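Local structure of gamma-glutamyltranspeptidase (Streptomyces lincolnensis, 6J3A) at residues 150-155 with 169-174. The protein probably transfers gamma-glutamyl groups or cleaves related amide bonds, as a LmbA-like member of the gamma-glutamyltranspeptidase family of Ntn-hydrolases. Sequence-based numbering, arbitrary orientation.
Sequences VTVETV and VYLPGG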
ATOM      1  N   VAL A 150     -10.739 -17.581 -12.487  1.00 29.98           N
ATOM      2  CA  VAL A 150     -11.053 -17.308 -13.887  1.00 30.14           C
ATOM      3  C   VAL A 150     -10.099 -18.083 -14.795  1.00 30.14           C
ATOM      4  O   VAL A 150     -10.523 -18.563 -15.844  1.00 30.37           O
ATOM      5  CB  VAL A 150     -11.038 -15.794 -14.215  1.00 30.15           C
ATOM      6  CG1 VAL A 150     -11.109 -15.533 -15.722  1.00 29.87           C
ATOM      7  CG2 VAL A 150     -12.209 -15.099 -13.535  1.00 29.52           C
ATOM      8  N   THR A 151      -8.836 -18.212 -14.372  1.00 29.35           N
ATOM      9  CA  THR A 151      -7.831 -18.996 -15.109  1.00 29.47           C
ATOM     10  C   THR A 151      -8.185 -20.474 -15.107  1.00 29.64           C
ATOM     11  O   THR A 151      -8.228 -21.103 -16.153  1.00 29.44           O
ATOM     12  CB  THR A 151      -6.396 -18.848 -14.539  1.00 29.37           C
ATOM     13  OG1 THR A 151      -5.957 -17.491 -14.641  1.00 28.77           O
ATOM     14  CG2 THR A 151      -5.402 -19.706 -15.315  1.00 29.63           C
ATOM     15  N   VAL A 152      -8.414 -21.025 -13.923  1.00 30.16           N
ATOM     16  CA  VAL A 152      -8.869 -22.410 -13.792  1.00 29.70           C
ATOM     17  C   VAL A 152     -10.084 -22.672 -14.694  1.00 31.10           C
ATOM     18  O   VAL A 152     -10.081 -23.639 -15.453  1.00 32.21           O
ATOM     19  CB  VAL A 152      -9.179 -22.771 -12.324  1.00 28.40           C
ATOM     20  CG1 VAL A 152      -9.874 -24.122 -12.220  1.00 27.98           C
ATOM     21  CG2 VAL A 152      -7.897 -22.804 -11.500  1.00 27.81           C
ATOM     22  N   GLU A 153     -11.097 -21.805 -14.639  1.00 32.81           N
ATOM     23  CA  GLU A 153     -12.298 -21.972 -15.486  1.00 34.54           C
ATOM     24  C   GLU A 153     -11.984 -22.057 -16.994  1.00 34.06           C
ATOM     25  O   GLU A 153     -12.694 -22.736 -17.724  1.00 34.37           O
ATOM     26  CB  GLU A 153     -13.345 -20.867 -15.235  1.00 36.57           C
ATOM     27  CG  GLU A 153     -14.075 -20.917 -13.885  1.00 38.12           C
ATOM     28  CD  GLU A 153     -14.993 -22.113 -13.697  1.00 38.92           C
ATOM     29  OE1 GLU A 153     -15.220 -22.874 -14.660  1.00 40.26           O
ATOM     30  OE2 GLU A 153     -15.496 -22.293 -12.565  1.00 40.55           O
ATOM     31  N   THR A 154     -10.919 -21.394 -17.443  1.00 33.06           N
ATOM     32  CA  THR A 154     -10.478 -21.454 -18.852  1.00 33.53           C
ATOM     33  C   THR A 154     -10.037 -22.851 -19.328  1.00 33.10           C
ATOM     34  O   THR A 154     -10.124 -23.168 -20.519  1.00 30.54           O
ATOM     35  CB  THR A 154      -9.276 -20.519 -19.157  1.00 34.53           C
ATOM     36  OG1 THR A 154      -8.113 -20.933 -18.423  1.00 35.25           O
ATOM     37  CG2 THR A 154      -9.591 -19.082 -18.843  1.00 34.94           C
ATOM     38  N   VAL A 155      -9.519 -23.642 -18.390  1.00 32.57           N
ATOM     39  CA  VAL A 155      -9.003 -24.986 -18.652  1.00 32.01           C
ATOM     40  C   VAL A 155      -9.803 -26.005 -17.858  1.00 32.65           C
ATOM     41  O   VAL A 155      -9.252 -26.996 -17.376  1.00 31.44           O
ATOM     42  CB  VAL A 155      -7.490 -25.115 -18.300  1.00 30.92           C
ATOM     43  CG1 VAL A 155      -6.647 -24.334 -19.301  1.00 30.44           C
ATOM     44  CG2 VAL A 155      -7.182 -24.685 -16.862  1.00 30.10           C
ATOM     45  N   VAL A 169      -6.634 -30.850  -7.509  1.00 36.40           N
ATOM     46  CA  VAL A 169      -6.096 -29.740  -6.728  1.00 36.09           C
ATOM     47  C   VAL A 169      -6.931 -28.467  -6.902  1.00 35.50           C
ATOM     48  O   VAL A 169      -7.229 -27.789  -5.913  1.00 34.84           O
ATOM     49  CB  VAL A 169      -4.623 -29.491  -7.103  1.00 36.92           C
ATOM     50  CG1 VAL A 169      -4.071 -28.259  -6.394  1.00 37.07           C
ATOM     51  CG2 VAL A 169      -3.786 -30.720  -6.760  1.00 37.10           C
ATOM     52  N   TYR A 170      -7.314 -28.159  -8.141  1.00 33.87           N
ATOM     53  CA  TYR A 170      -7.960 -26.878  -8.463  1.00 35.00           C
ATOM     54  C   TYR A 170      -9.476 -26.920  -8.673  1.00 35.87           C
ATOM     55  O   TYR A 170     -10.123 -25.873  -8.685  1.00 36.67           O
ATOM     56  CB  TYR A 170      -7.268 -26.235  -9.674  1.00 35.43           C
ATOM     57  CG  TYR A 170      -5.870 -25.745  -9.338  1.00 35.85           C
ATOM     58  CD1 TYR A 170      -5.674 -24.588  -8.571  1.00 36.03           C
ATOM     59  CD2 TYR A 170      -4.737 -26.447  -9.754  1.00 36.03           C
ATOM     60  CE1 TYR A 170      -4.392 -24.139  -8.247  1.00 35.01           C
ATOM     61  CE2 TYR A 170      -3.453 -26.004  -9.431  1.00 35.82           C
ATOM     62  CZ  TYR A 170      -3.285 -24.852  -8.681  1.00 35.48           C
ATOM     63  OH  TYR A 170      -2.013 -24.418  -8.369  1.00 36.02           O
ATOM     64  N   LEU A 171     -10.035 -28.118  -8.822  1.00 35.81           N
ATOM     65  CA  LEU A 171     -11.472 -28.308  -8.959  1.00 34.86           C
ATOM     66  C   LEU A 171     -11.961 -29.369  -7.969  1.00 36.36           C
ATOM     67  O   LEU A 171     -12.688 -30.285  -8.356  1.00 36.30           O
ATOM     68  CB  LEU A 171     -11.812 -28.732 -10.391  1.00 34.06           C
ATOM     69  CG  LEU A 171     -11.528 -27.789 -11.557  1.00 33.53           C
ATOM     70  CD1 LEU A 171     -11.914 -28.474 -12.862  1.00 33.42           C
ATOM     71  CD2 LEU A 171     -12.286 -26.482 -11.431  1.00 33.30           C
ATOM     72  N   PRO A 172     -11.564 -29.262  -6.684  1.00 38.25           N
ATOM     73  CA  PRO A 172     -12.096 -30.232  -5.714  1.00 38.77           C
ATOM     74  C   PRO A 172     -13.621 -30.190  -5.705  1.00 38.51           C
ATOM     75  O   PRO A 172     -14.202 -29.111  -5.527  1.00 37.06           O
ATOM     76  CB  PRO A 172     -11.544 -29.743  -4.372  1.00 39.33           C
ATOM     77  CG  PRO A 172     -11.262 -28.291  -4.588  1.00 40.17           C
ATOM     78  CD  PRO A 172     -10.827 -28.173  -6.018  1.00 39.06           C
ATOM     79  N   GLY A 173     -14.243 -31.346  -5.946  1.00 37.81           N
ATOM     80  CA  GLY A 173     -15.694 -31.447  -6.140  1.00 37.07           C
ATOM     81  C   GLY A 173     -16.222 -30.668  -7.338  1.00 37.27           C
ATOM     82  O   GLY A 173     -17.390 -30.302  -7.379  1.00 38.21           O
ATOM     83  N   GLY A 174     -15.370 -30.402  -8.319  1.00 36.86           N
ATOM     84  CA  GLY A 174     -15.734 -29.522  -9.435  1.00 37.55           C
ATOM     85  C   GLY A 174     -15.813 -28.030  -9.120  1.00 37.72           C
ATOM     86  O   GLY A 174     -16.204 -27.238  -9.980  1.00 37.43           O
TER
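The carbonyl O of Leu171 accepts a hydrogen bond from Gly174 N at 2.7 Å. This closes a type II beta turn, with Pro172 and Gly173 at its two middle positions. The turn follows helix 164-170, and Leu171 reaches from its start to helix 146-154. The two helices belong to a run of short helices on the periphery of the Ntn-hydrolase fold, with helix 156-161 between them in sequence. Across the contact there is no hydrogen bond; the two methyls of Val152 make the join. CG1 stands anti to the backbone N (chi1 170°) and meets Leu171 CD2 at 3.5 Å. Here the two side chains run past each other in opposite directions. CG2, the other branch, lies 3.9 Å from Tyr170 CB and 4.1 Å from Tyr170 CD1, approaching the ring obliquely. The Val152 and Tyr170 side chains cross at about a right angle. With alanine in place of Val152 both methyls go, and Leu171 CD2 and Tyr170 CB would probably lose their apolar partners on helix 146-154, leaving a gap between the helices. All three side chains are buried. Phe159 of helix 156-161 packs against both Tyr170 and Leu171, and Pro52 and Val448 also touch Tyr170. A polar bridge runs beside this apolar join: Arg156 pairs through NE with Glu153 OE1 in a salt bridge and gives a hydrogen bond from NH2 to Gly174 O. On one face of the Tyr170 ring, Val169 CG1 sits 3.8 Å above the plane, shifted toward the rim.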